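Local coordinates for neuraminidase (Influenza A virus, PDB 4K3Y), which is a neuraminidase-like surface glycoprotein of a bat influenza virus, a tetramer of beta-propeller subunits whose biological role cannot be assumed to be that of the viral sialidases, at residues T137-R143 and I159-T164; L11-C16 and R329-L334; Y25-T30 and N351-T355. One frame throughout, in Å; residues are numbered along the deposited sequence.

In the fold
All three contacts belong to one beta-propeller of antiparallel four-stranded blades. Interactions 2 and 3 both tie the N-terminal part of the chain to its C-terminal part: interaction 3 to strand 349-359 of the last blade, interaction 2 to the loop between strands 315-322 and 335-343. Their centres lie 25 Å apart, their nearest atoms about 8 Å, and both touch the second subunit. Their segments alternate along the sequence; interaction 3 is the strand pairing that closes the ring, and interaction 2 adds a disulfide. Interaction 1 is nested inside both loops and sits across the centre of the chain, 34 Å from interaction 2 and 31 Å from interaction 3, centre to centre. There it joins successive blades, Arg143 about 14 Å from the bound calcium ion.

Interaction 1. Residues T137-R143 and I159-T164; sequences TNGGPLR and IIADGT
Asp162 turns its CG away from its own backbone N (chi1 -154°), which carries the carboxylate into the curl of loop 137-143, while Arg143 bends at chi3 (-102°) and folds its guanidinium back over Ala161. The two carboxylate oxygens then share out the loop's N-H groups. OD1 of Asp162 takes the N-H of Gly140 at 2.8 Å on its syn side, facing the other oxygen, and, on its anti side and tilted out of the carboxylate plane, the N-H of the next residue, Gly163. OD2 of Asp162 is approached from above the carboxylate plane by Asn138 N, 3.0 Å away. With three backbone N-H groups on it the carboxylate is pinned in rotation, and these bonds would probably stabilise its negative charge. Leu142 lies across it, CD1 3.5 Å from Asp162 OD2, and sets CG against CG2 of Ile160 at 3.8 Å.

Loop 137-143 runs between the fourth strand of one propeller blade, 129-134, and the first of the next, 150-152; here it lies against strand 155-162 of that next blade. Arg143 and Ala161 form a single antiparallel hydrogen-bonded pair: Arg143 N to Ala161 O and Ala161 N to Arg143 O are both 2.9 Å. The cis peptide before Pro141 precedes this pairing, and Pro141 O receives NE of Arg143 at 3.1 Å, nearly in line with the carbonyl bond. One face of the guanidinium covers Ala161 CB, and NH1 of Arg143 makes a salt bridge with Glu195, in the loop preceding strand 197-202.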
loop_
_atom_site.group_PDB
_atom_site.type_symbol
_atom_site.label_atom_id
_atom_site.label_comp_id
_atom_site.label_asym_id
_atom_site.label_seq_id
_atom_site.Cartn_x
_atom_site.Cartn_y
_atom_site.Cartn_z
ATOM N N THR C 137 11.816 27.749 -28.023
ATOM C CA THR C 137 12.455 28.648 -28.969
ATOM C C THR C 137 11.470 29.777 -29.286
ATOM O O THR C 137 11.749 30.957 -29.044
ATOM C CB THR C 137 12.845 27.902 -30.277
ATOM O OG1 THR C 137 11.919 28.206 -31.329
ATOM C CG2 THR C 137 12.846 26.397 -30.048
ATOM N N ASN C 138 10.298 29.378 -29.783
ATOM C CA ASN C 138 9.326 30.287 -30.379
ATOM C C ASN C 138 8.273 30.919 -29.443
ATOM O O ASN C 138 7.102 31.033 -29.816
ATOM C CB ASN C 138 8.632 29.613 -31.575
ATOM C CG ASN C 138 9.535 29.513 -32.806
ATOM O OD1 ASN C 138 9.369 28.610 -33.629
ATOM N ND2 ASN C 138 10.487 30.444 -32.940
ATOM N N GLY C 139 8.685 31.343 -28.247
ATOM C CA GLY C 139 7.842 32.190 -27.413
ATOM C C GLY C 139 7.131 31.547 -26.230
ATOM O O GLY C 139 6.913 32.199 -25.201
ATOM N N GLY C 140 6.749 30.278 -26.373
ATOM C CA GLY C 140 6.094 29.557 -25.296
ATOM C C GLY C 140 4.642 29.965 -25.138
ATOM O O GLY C 140 4.167 30.871 -25.829
ATOM N N PRO C 141 3.924 29.305 -24.214
ATOM C CA PRO C 141 4.513 28.289 -23.344
ATOM C C PRO C 141 4.535 26.927 -24.049
ATOM O O PRO C 141 3.701 26.666 -24.930
ATOM C CB PRO C 141 3.536 28.267 -22.168
ATOM C CG PRO C 141 2.197 28.485 -22.836
ATOM C CD PRO C 141 2.460 29.395 -24.031
ATOM N N LEU C 142 5.500 26.087 -23.686
ATOM C CA LEU C 142 5.569 24.719 -24.204
ATOM C C LEU C 142 4.325 23.920 -23.816
ATOM O O LEU C 142 3.719 24.162 -22.758
ATOM C CB LEU C 142 6.834 24.012 -23.697
ATOM C CG LEU C 142 8.020 23.869 -24.661
ATOM C CD1 LEU C 142 8.032 24.947 -25.748
ATOM C CD2 LEU C 142 9.332 23.878 -23.902
ATOM N N ARG C 143 3.944 22.976 -24.673
ATOM C CA ARG C 143 2.755 22.152 -24.441
ATOM C C ARG C 143 2.999 20.676 -24.745
ATOM O O ARG C 143 3.320 20.316 -25.891
ATOM C CB ARG C 143 1.607 22.620 -25.337
ATOM C CG ARG C 143 0.960 23.941 -24.966
ATOM C CD ARG C 143 0.423 24.612 -26.228
ATOM N NE ARG C 143 1.338 25.661 -26.646
ATOM C CZ ARG C 143 1.552 26.029 -27.903
ATOM N NH1 ARG C 143 0.912 25.441 -28.902
ATOM N NH2 ARG C 143 2.408 27.006 -28.155
ATOM N N ILE C 159 5.525 14.365 -28.716
ATOM C CA ILE C 159 5.451 15.580 -29.521
ATOM C C ILE C 159 5.200 16.789 -28.622
ATOM O O ILE C 159 4.370 16.725 -27.723
ATOM C CB ILE C 159 4.372 15.453 -30.610
ATOM C CG1 ILE C 159 4.680 14.241 -31.494
ATOM C CG2 ILE C 159 4.308 16.729 -31.452
ATOM C CD1 ILE C 159 3.499 13.684 -32.275
ATOM N N ILE C 160 5.933 17.877 -28.852
ATOM C CA ILE C 160 5.793 19.085 -28.036
ATOM C C ILE C 160 5.489 20.313 -28.884
ATOM O O ILE C 160 6.071 20.505 -29.952
ATOM C CB ILE C 160 7.044 19.335 -27.178
ATOM C CG1 ILE C 160 7.260 18.148 -26.234
ATOM C CG2 ILE C 160 6.933 20.648 -26.390
ATOM C CD1 ILE C 160 8.402 18.337 -25.281
ATOM N N ALA C 161 4.571 21.142 -28.394
ATOM C CA ALA C 161 4.122 22.319 -29.126
ATOM C C ALA C 161 4.713 23.613 -28.565
ATOM O O ALA C 161 4.817 23.786 -27.346
ATOM C CB ALA C 161 2.606 22.387 -29.122
ATOM N N ASP C 162 5.087 24.514 -29.471
ATOM C CA ASP C 162 5.515 25.862 -29.119
ATOM C C ASP C 162 4.682 26.866 -29.923
ATOM O O ASP C 162 3.783 26.474 -30.683
ATOM C CB ASP C 162 7.003 26.047 -29.425
ATOM C CG ASP C 162 7.659 27.109 -28.556
ATOM O OD1 ASP C 162 6.943 27.972 -27.995
ATOM O OD2 ASP C 162 8.904 27.082 -28.440
ATOM N N GLY C 163 4.973 28.156 -29.751
ATOM C CA GLY C 163 4.207 29.206 -30.398
ATOM C C GLY C 163 3.313 29.932 -29.413
ATOM O O GLY C 163 2.931 29.378 -28.385
ATOM N N THR C 164 2.975 31.177 -29.723
ATOM C CA THR C 164 2.141 31.978 -28.829
ATOM C C THR C 164 0.675 32.027 -29.276
ATOM O O THR C 164 -0.203 32.386 -28.499
ATOM C CB THR C 164 2.687 33.406 -28.689
ATOM O OG1 THR C 164 2.974 33.944 -29.988
ATOM C CG2 THR C 164 3.953 33.408 -27.851
#

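Interaction 2. Residues L11-C16 and R329-L334; sequences LGENLC and RDCQEL
The guanidinium of Arg329 holds one face over SG of Cys16, 4.1 Å from NH2 and toward the rim of the group, whereas the amide of Gln332 is used at its edges. In the carbonyl plane, a lone pair of Gln332 OE1 takes the N-H of Gly12 at 3.0 Å; NE2 of Gln332 gives an in-plane bond to Glu333 O at 2.9 Å and also bonds to Pro324 O. The amide's rotation is thereby fixed. This is the N-terminal segment laid on the loop between strands 315-322 and 335-343 of the ring-closing propeller blade, just ahead of strand 20-26, which completes that blade. Backbone bonds bracket Leu15: Gln332 N to Asn14 O is 2.7 Å, and Cys16 N to Gln332 O is 3.2 Å. Leu15 sends CD1 across to Gln332 CB at 3.7 Å. Next to this pairing a disulfide locks the two segments covalently. Ile130 of the second subunit packs on Arg329 and Glu333. In the disulfide, SG of Cys331 stands between its own backbone N and carbonyl carbon (chi1 60°) and meets SG of Cys16 at 2.0 Å, with a chi3 of 86°.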
loop_
_atom_site.group_PDB
_atom_site.type_symbol
_atom_site.label_atom_id
_atom_site.label_comp_id
_atom_site.label_asym_id
_atom_site.label_seq_id
_atom_site.Cartn_x
_atom_site.Cartn_y
_atom_site.Cartn_z
ATOM N N LEU C 11 5.598 -3.669 -28.207
ATOM C CA LEU C 11 4.200 -3.744 -28.592
ATOM C C LEU C 11 4.016 -4.682 -29.779
ATOM O O LEU C 11 4.940 -4.866 -30.583
ATOM C CB LEU C 11 3.693 -2.348 -28.975
ATOM C CG LEU C 11 3.845 -1.207 -27.967
ATOM C CD1 LEU C 11 3.515 0.124 -28.626
ATOM C CD2 LEU C 11 2.961 -1.429 -26.748
ATOM N N GLY C 12 2.820 -5.260 -29.887
ATOM C CA GLY C 12 2.457 -6.066 -31.039
ATOM C C GLY C 12 2.534 -5.264 -32.326
ATOM O O GLY C 12 2.147 -4.094 -32.374
ATOM N N GLU C 13 3.049 -5.889 -33.375
ATOM C CA GLU C 13 3.110 -5.230 -34.666
ATOM C C GLU C 13 1.728 -5.227 -35.295
ATOM O O GLU C 13 1.397 -4.344 -36.100
ATOM C CB GLU C 13 4.126 -5.917 -35.580
ATOM C CG GLU C 13 5.560 -5.759 -35.106
ATOM C CD GLU C 13 6.042 -4.321 -35.157
ATOM O OE1 GLU C 13 5.575 -3.563 -36.045
ATOM O OE2 GLU C 13 6.887 -3.952 -34.307
ATOM N N ASN C 14 0.913 -6.203 -34.910
ATOM C CA ASN C 14 -0.431 -6.292 -35.463
ATOM C C ASN C 14 -1.568 -6.060 -34.465
ATOM O O ASN C 14 -1.675 -6.732 -33.428
ATOM C CB ASN C 14 -0.611 -7.594 -36.249
ATOM C CG ASN C 14 -0.219 -7.440 -37.706
ATOM O OD1 ASN C 14 -0.363 -6.360 -38.294
ATOM N ND2 ASN C 14 0.284 -8.513 -38.296
ATOM N N LEU C 15 -2.411 -5.089 -34.796
ATOM C CA LEU C 15 -3.563 -4.757 -33.974
ATOM C C LEU C 15 -4.624 -5.845 -34.035
ATOM O O LEU C 15 -4.848 -6.446 -35.094
ATOM C CB LEU C 15 -4.172 -3.425 -34.431
ATOM C CG LEU C 15 -3.809 -2.194 -33.600
ATOM C CD1 LEU C 15 -2.411 -2.333 -32.991
ATOM C CD2 LEU C 15 -3.880 -0.963 -34.456
ATOM N N CYS C 16 -5.269 -6.094 -32.896
ATOM C CA CYS C 16 -6.432 -6.978 -32.847
ATOM C C CYS C 16 -7.537 -6.424 -33.738
ATOM O O CYS C 16 -7.598 -5.217 -33.993
ATOM C CB CYS C 16 -6.965 -7.092 -31.422
ATOM S SG CYS C 16 -5.755 -7.671 -30.197
ATOM N N ARG C 329 -0.632 -11.793 -25.395
ATOM C CA ARG C 329 -1.627 -11.916 -26.462
ATOM C C ARG C 329 -1.001 -11.836 -27.854
ATOM O O ARG C 329 -0.003 -11.135 -28.060
ATOM C CB ARG C 329 -2.712 -10.834 -26.325
ATOM C CG ARG C 329 -3.688 -11.027 -25.166
ATOM C CD ARG C 329 -4.879 -10.068 -25.271
ATOM N NE ARG C 329 -5.835 -10.455 -26.311
ATOM C CZ ARG C 329 -6.906 -9.742 -26.658
ATOM N NH1 ARG C 329 -7.171 -8.585 -26.059
ATOM N NH2 ARG C 329 -7.712 -10.185 -27.613
ATOM N N ASP C 330 -1.619 -12.543 -28.800
ATOM C CA ASP C 330 -1.128 -12.681 -30.173
ATOM C C ASP C 330 -1.476 -11.500 -31.098
ATOM O O ASP C 330 -1.245 -11.558 -32.313
ATOM C CB ASP C 330 -1.661 -13.989 -30.778
ATOM C CG ASP C 330 -3.172 -14.142 -30.611
ATOM O OD1 ASP C 330 -3.837 -13.171 -30.184
ATOM O OD2 ASP C 330 -3.698 -15.238 -30.913
ATOM N N CYS C 331 -2.048 -10.444 -30.522
ATOM C CA CYS C 331 -2.342 -9.213 -31.258
ATOM C C CYS C 331 -2.273 -8.047 -30.280
ATOM O O CYS C 331 -2.392 -8.250 -29.063
ATOM C CB CYS C 331 -3.718 -9.276 -31.924
ATOM S SG CYS C 331 -5.091 -9.518 -30.761
ATOM N N GLN C 332 -2.070 -6.834 -30.801
ATOM C CA GLN C 332 -1.890 -5.661 -29.942
ATOM C C GLN C 332 -3.225 -4.952 -29.683
ATOM O O GLN C 332 -3.843 -4.425 -30.614
ATOM C CB GLN C 332 -0.869 -4.696 -30.545
ATOM C CG GLN C 332 -0.738 -3.369 -29.785
ATOM C CD GLN C 332 -0.343 -3.561 -28.321
ATOM O OE1 GLN C 332 0.745 -4.067 -28.019
ATOM N NE2 GLN C 332 -1.231 -3.163 -27.405
ATOM N N GLU C 333 -3.674 -4.943 -28.424
ATOM C CA GLU C 333 -4.977 -4.351 -28.093
ATOM C C GLU C 333 -4.963 -2.806 -28.059
ATOM O O GLU C 333 -3.969 -2.178 -27.669
ATOM C CB GLU C 333 -5.540 -4.956 -26.794
ATOM C CG GLU C 333 -6.755 -4.227 -26.184
ATOM C CD GLU C 333 -8.090 -4.509 -26.890
ATOM O OE1 GLU C 333 -8.131 -4.548 -28.141
ATOM O OE2 GLU C 333 -9.113 -4.681 -26.188
ATOM N N LEU C 334 -6.067 -2.204 -28.492
ATOM C CA LEU C 334 -6.193 -0.751 -28.555
ATOM C C LEU C 334 -7.383 -0.286 -27.721
ATOM O O LEU C 334 -8.463 -0.892 -27.738
ATOM C CB LEU C 334 -6.353 -0.301 -30.012
ATOM C CG LEU C 334 -6.275 1.191 -30.321
ATOM C CD1 LEU C 334 -5.047 1.829 -29.660
ATOM C CD2 LEU C 334 -6.270 1.429 -31.839
#

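Interaction 3. Residues Y25-T30 and N351-T355; sequences YRGEGT and NDLIT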
loop_
_atom_site.group_PDB
_atom_site.type_symbol
_atom_site.label_atom_id
_atom_site.label_comp_id
_atom_site.label_asym_id
_atom_site.label_seq_id
_atom_site.Cartn_x
_atom_site.Cartn_y
_atom_site.Cartn_z
ATOM N N TYR C 25 -13.073 0.726 -17.527
ATOM C CA TYR C 25 -13.202 1.506 -16.312
ATOM C C TYR C 25 -14.303 2.536 -16.474
ATOM O O TYR C 25 -14.496 3.095 -17.566
ATOM C CB TYR C 25 -11.893 2.201 -15.965
ATOM C CG TYR C 25 -12.012 3.098 -14.771
ATOM C CD1 TYR C 25 -12.054 2.566 -13.492
ATOM C CD2 TYR C 25 -12.087 4.481 -14.917
ATOM C CE1 TYR C 25 -12.160 3.381 -12.382
ATOM C CE2 TYR C 25 -12.197 5.312 -13.810
ATOM C CZ TYR C 25 -12.236 4.756 -12.540
ATOM O OH TYR C 25 -12.349 5.556 -11.421
ATOM N N ARG C 26 -15.027 2.784 -15.386
ATOM C CA ARG C 26 -16.091 3.779 -15.402
ATOM C C ARG C 26 -16.179 4.499 -14.074
ATOM O O ARG C 26 -16.808 4.014 -13.129
ATOM C CB ARG C 26 -17.437 3.146 -15.743
ATOM C CG ARG C 26 -18.560 4.147 -15.777
ATOM C CD ARG C 26 -19.786 3.583 -16.438
ATOM N NE ARG C 26 -20.620 2.827 -15.519
ATOM C CZ ARG C 26 -21.800 2.309 -15.854
ATOM N NH1 ARG C 26 -22.260 2.476 -17.085
ATOM N NH2 ARG C 26 -22.524 1.624 -14.966
ATOM N N GLY C 27 -15.552 5.667 -14.007
ATOM C CA GLY C 27 -15.558 6.450 -12.784
ATOM C C GLY C 27 -16.947 6.725 -12.226
ATOM O O GLY C 27 -17.950 6.722 -12.948
ATOM N N GLU C 28 -16.986 6.985 -10.929
ATOM C CA GLU C 28 -18.226 7.111 -10.180
ATOM C C GLU C 28 -19.035 8.302 -10.676
ATOM O O GLU C 28 -20.276 8.290 -10.636
ATOM C CB GLU C 28 -17.894 7.245 -8.682
ATOM C CG GLU C 28 -18.755 6.399 -7.742
ATOM C CD GLU C 28 -18.992 4.987 -8.254
ATOM O OE1 GLU C 28 -18.000 4.309 -8.609
ATOM O OE2 GLU C 28 -20.175 4.559 -8.301
ATOM N N GLY C 29 -18.321 9.318 -11.161
ATOM C CA GLY C 29 -18.939 10.529 -11.674
ATOM C C GLY C 29 -19.690 10.384 -12.988
ATOM O O GLY C 29 -20.343 11.318 -13.430
ATOM N N THR C 30 -19.588 9.223 -13.623
ATOM C CA THR C 30 -20.321 8.958 -14.846
ATOM C C THR C 30 -21.774 8.631 -14.523
ATOM O O THR C 30 -22.674 8.827 -15.350
ATOM C CB THR C 30 -19.742 7.739 -15.567
ATOM O OG1 THR C 30 -18.352 7.945 -15.818
ATOM C CG2 THR C 30 -20.487 7.473 -16.881
ATOM N N ASN C 351 -13.725 16.403 -13.041
ATOM C CA ASN C 351 -13.731 15.398 -14.087
ATOM C C ASN C 351 -13.580 13.988 -13.544
ATOM O O ASN C 351 -12.965 13.791 -12.485
ATOM C CB ASN C 351 -12.545 15.640 -15.020
ATOM C CG ASN C 351 -12.450 17.081 -15.481
ATOM O OD1 ASN C 351 -12.916 17.420 -16.565
ATOM N ND2 ASN C 351 -11.851 17.935 -14.658
ATOM N N ASP C 352 -14.136 13.012 -14.264
ATOM C CA ASP C 352 -13.417 11.734 -14.389
ATOM C C ASP C 352 -13.486 11.043 -15.731
ATOM O O ASP C 352 -13.561 11.685 -16.777
ATOM C CB ASP C 352 -13.688 10.740 -13.259
ATOM C CG ASP C 352 -15.130 10.477 -13.071
ATOM O OD1 ASP C 352 -15.925 11.056 -13.835
ATOM O OD2 ASP C 352 -15.468 9.692 -12.167
ATOM N N LEU C 353 -13.469 9.719 -15.672
ATOM C CA LEU C 353 -12.946 8.924 -16.760
ATOM C C LEU C 353 -13.799 7.713 -17.057
ATOM O O LEU C 353 -14.244 7.012 -16.128
ATOM C CB LEU C 353 -11.562 8.449 -16.350
ATOM C CG LEU C 353 -10.359 8.860 -17.170
ATOM C CD1 LEU C 353 -9.437 7.664 -17.257
ATOM C CD2 LEU C 353 -10.803 9.304 -18.535
ATOM N N ILE C 354 -14.024 7.477 -18.350
ATOM C CA ILE C 354 -14.532 6.200 -18.838
ATOM C C ILE C 354 -13.482 5.718 -19.818
ATOM O O ILE C 354 -12.867 6.537 -20.528
ATOM C CB ILE C 354 -15.824 6.364 -19.619
ATOM C CG1 ILE C 354 -16.705 7.384 -18.936
ATOM C CG2 ILE C 354 -16.582 5.026 -19.744
ATOM C CD1 ILE C 354 -18.115 7.071 -19.147
ATOM N N THR C 355 -13.268 4.404 -19.854
ATOM C CA THR C 355 -12.327 3.824 -20.805
ATOM C C THR C 355 -13.014 2.713 -21.594
ATOM O O THR C 355 -13.972 2.100 -21.118
ATOM C CB THR C 355 -11.045 3.313 -20.111
ATOM O OG1 THR C 355 -11.401 2.406 -19.069
ATOM C CG2 THR C 355 -10.257 4.460 -19.501
#
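Segment 25-30 runs antiparallel to 351-355, with Arg26 and Ile354 as a non-hydrogen-bonded pair, CA to CA 4.5 Å, flanked by the bonds Thr355 N to Tyr25 O (2.9 Å) and Gly27 N to Leu353 O (2.8 Å). Past Gly27, segment 25-30 leaves the strand through a type I beta-turn, in which the N-H and the hydroxyl OG1 of Thr30 both give bonds to Gly27 O, from the same face of its plane.

Asp352 bridges this turn to the neighbouring strand. Its CB points toward the turn, and with CG between backbone N and carbonyl carbon (chi1 54°) OD2 of Asp352 comes under the N-H of Gly29, which it receives at 3.0 Å through its syn lone pair. On the Ile354 side of the pairing, the side chains of Ile354 and Thr30 meet at a slant, CD1 of Ile354 against CG2 of Thr30.

The pairing completes a blade of the propeller: strand 20-26, from the N-terminal end of the sequence, adds to the edge of a sheet whose other three strands, 315-322, 335-343 and 349-359, come from the C-terminal end, the velcro closure of such folds.

Tyr25 and Thr355 lie on the other side from Arg26 and Ile354. With CG opposite its backbone N (chi1 176°), the Tyr25 side chain is laid beside Leu353, the two crossing at about a right angle, CE2 of Tyr25 4.1 Å from CB of Leu353; the ring also meets Phe95 of the second subunit edge-to-face. OG1 of Thr355 is hydrogen-bonded to the hydroxyl of Thr24. Arg26 reaches outward to Trp368 O and to Glu75 O of the second subunit, beside an N-acetylglucosamine that also touches Thr30.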